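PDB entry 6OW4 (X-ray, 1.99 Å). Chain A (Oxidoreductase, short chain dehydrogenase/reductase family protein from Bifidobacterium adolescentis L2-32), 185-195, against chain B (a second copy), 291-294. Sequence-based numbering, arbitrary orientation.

Chain A (185-195) HNANYMMGSPT
Chain B (291-294) YSVF

Two copies of the protein meet where a short 3-10 segment of chain B, 291-293, runs into F294(B) against a hairpin-like stretch of chain A, burying 323 Å² in all. In chain A, N188(A) O accepts from T195(A) N (2.9 Å) and M190(A) N donates to S193(A) O (3.1 Å), flanking a type I' turn from M190(A) to S193(A), with M191(A) (phi/psi 59/57) and G192(A) (94/-44) at its centre. Y291(B) (-49/-48; chi1 t) lies out of reach, but its O accepts from F294(B) N at 3.1 Å, across the 3-10 segment. S292(B) (-60/-21; chi1 p) approaches through its backbone. V293(B) (-69/-31; chi1 m) sets the register, its CA 5.1 Å from N186(A) CA; its O accepts a hydrogen bond from A187(A) N (2.7 Å, 147° at the hydrogen), with A187(A) extended at -82/121. F294(B) (phi -90; chi1 m, chi2 -53°) has the most surface covered, 128 Å². Its CA-to-CB bond points away overall, yet its ring comes nearer: CD1 lies 3.3 Å from A187(A) O, near the ring plane, and 3.5 Å from Y189(A) CB. Y189(A) (-80/135; chi1 t, chi2 -85°) turns its ring edge to the F294(B) face, centroids 5.5 Å apart, planes at 82°. P194(A) CB packs at the phenyl edge, 4.0 Å from F294(B) CE1.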

# COMPACT_ATOMS: atom_id res chain seq x y z
N HIS A 185 3.24 5.64 -6.92
CA HIS A 185 2.15 4.86 -6.26
C HIS A 185 1.02 4.57 -7.26
O HIS A 185 0.60 3.39 -7.37
CB HIS A 185 1.57 5.63 -5.08
CG HIS A 185 2.53 5.90 -3.98
ND1 HIS A 185 2.93 7.17 -3.64
CD2 HIS A 185 3.17 5.06 -3.13
CE1 HIS A 185 3.78 7.11 -2.63
NE2 HIS A 185 3.94 5.83 -2.30
N ASN A 186 0.54 5.62 -7.93
CA ASN A 186 -0.65 5.62 -8.82
C ASN A 186 -0.28 6.26 -10.16
O ASN A 186 0.64 7.10 -10.17
CB ASN A 186 -1.81 6.40 -8.19
CG ASN A 186 -2.26 5.82 -6.86
OD1 ASN A 186 -2.95 4.81 -6.82
ND2 ASN A 186 -1.89 6.48 -5.77
N ALA A 187 -0.96 5.88 -11.24
CA ALA A 187 -0.90 6.54 -12.56
C ALA A 187 -1.83 7.76 -12.54
O ALA A 187 -3.03 7.57 -12.28
CB ALA A 187 -1.28 5.57 -13.65
N ASN A 188 -1.29 8.95 -12.78
CA ASN A 188 -2.03 10.24 -12.67
C ASN A 188 -3.25 10.21 -13.60
O ASN A 188 -3.06 10.06 -14.82
CB ASN A 188 -1.13 11.45 -12.97
CG ASN A 188 0.04 11.56 -12.02
OD1 ASN A 188 0.87 10.66 -11.94
ND2 ASN A 188 0.11 12.67 -11.29
N TYR A 189 -4.45 10.32 -13.02
CA TYR A 189 -5.75 10.32 -13.75
C TYR A 189 -6.00 11.71 -14.34
O TYR A 189 -5.80 12.71 -13.63
CB TYR A 189 -6.90 9.92 -12.81
CG TYR A 189 -8.28 10.30 -13.28
CD1 TYR A 189 -8.79 11.56 -13.03
CD2 TYR A 189 -9.08 9.40 -13.97
CE1 TYR A 189 -10.06 11.93 -13.45
CE2 TYR A 189 -10.35 9.75 -14.40
CZ TYR A 189 -10.84 11.02 -14.15
OH TYR A 189 -12.09 11.37 -14.57
N MET A 190 -6.44 11.76 -15.60
CA MET A 190 -6.97 12.99 -16.25
C MET A 190 -7.96 12.60 -17.36
O MET A 190 -7.50 12.17 -18.43
CB MET A 190 -5.85 13.86 -16.83
CG MET A 190 -6.37 15.10 -17.54
SD MET A 190 -5.35 16.58 -17.28
CE MET A 190 -6.48 17.85 -17.86
N MET A 191 -9.26 12.75 -17.07
CA MET A 191 -10.38 12.64 -18.05
C MET A 191 -10.38 11.26 -18.70
O MET A 191 -10.30 11.18 -19.95
CB MET A 191 -10.27 13.74 -19.12
CG MET A 191 -10.41 15.14 -18.56
SD MET A 191 -9.79 16.40 -19.69
CE MET A 191 -10.76 17.82 -19.18
N GLY A 192 -10.45 10.20 -17.89
CA GLY A 192 -10.61 8.81 -18.34
C GLY A 192 -9.28 8.09 -18.48
O GLY A 192 -9.20 6.92 -18.04
N SER A 193 -8.28 8.74 -19.08
CA SER A 193 -6.96 8.14 -19.42
C SER A 193 -5.89 8.59 -18.43
O SER A 193 -6.05 9.62 -17.76
CB SER A 193 -6.57 8.49 -20.84
OG SER A 193 -6.58 9.90 -21.03
N PRO A 194 -4.78 7.83 -18.29
CA PRO A 194 -3.65 8.26 -17.46
C PRO A 194 -2.72 9.23 -18.22
O PRO A 194 -2.69 9.17 -19.43
CB PRO A 194 -2.92 6.93 -17.19
CG PRO A 194 -3.16 6.12 -18.45
CD PRO A 194 -4.55 6.52 -18.91
N THR A 195 -2.00 10.07 -17.48
CA THR A 195 -0.96 10.99 -18.03
C THR A 195 0.28 10.16 -18.37
O THR A 195 0.50 9.11 -17.76
CB THR A 195 -0.64 12.13 -17.06
OG1 THR A 195 -0.00 11.57 -15.91
CG2 THR A 195 -1.86 12.92 -16.65
N TYR B 291 -9.15 -0.13 -11.37
CA TYR B 291 -9.50 1.05 -10.54
C TYR B 291 -8.28 1.51 -9.73
O TYR B 291 -8.00 2.72 -9.71
CB TYR B 291 -10.65 0.76 -9.57
CG TYR B 291 -11.10 1.96 -8.77
CD1 TYR B 291 -10.31 2.47 -7.75
CD2 TYR B 291 -12.30 2.60 -9.04
CE1 TYR B 291 -10.70 3.58 -7.02
CE2 TYR B 291 -12.71 3.71 -8.31
CZ TYR B 291 -11.90 4.20 -7.30
OH TYR B 291 -12.28 5.29 -6.57
N SER B 292 -7.59 0.56 -9.07
CA SER B 292 -6.53 0.80 -8.06
C SER B 292 -5.36 1.59 -8.65
O SER B 292 -4.61 2.20 -7.86
CB SER B 292 -6.05 -0.50 -7.45
OG SER B 292 -5.11 -1.15 -8.30
N VAL B 293 -5.20 1.59 -9.98
CA VAL B 293 -4.06 2.25 -10.69
C VAL B 293 -4.19 3.77 -10.55
O VAL B 293 -3.14 4.44 -10.53
CB VAL B 293 -3.95 1.82 -12.16
CG1 VAL B 293 -3.90 0.30 -12.31
CG2 VAL B 293 -5.05 2.41 -13.03
N PHE B 294 -5.41 4.31 -10.46
CA PHE B 294 -5.70 5.76 -10.32
C PHE B 294 -5.74 6.15 -8.84
O PHE B 294 -5.74 5.29 -7.95
CB PHE B 294 -7.00 6.14 -11.03
CG PHE B 294 -6.96 5.98 -12.54
CD1 PHE B 294 -5.96 6.57 -13.29
CD2 PHE B 294 -7.94 5.25 -13.20
CE1 PHE B 294 -5.93 6.43 -14.67
CE2 PHE B 294 -7.91 5.11 -14.58
CZ PHE B 294 -6.90 5.70 -15.31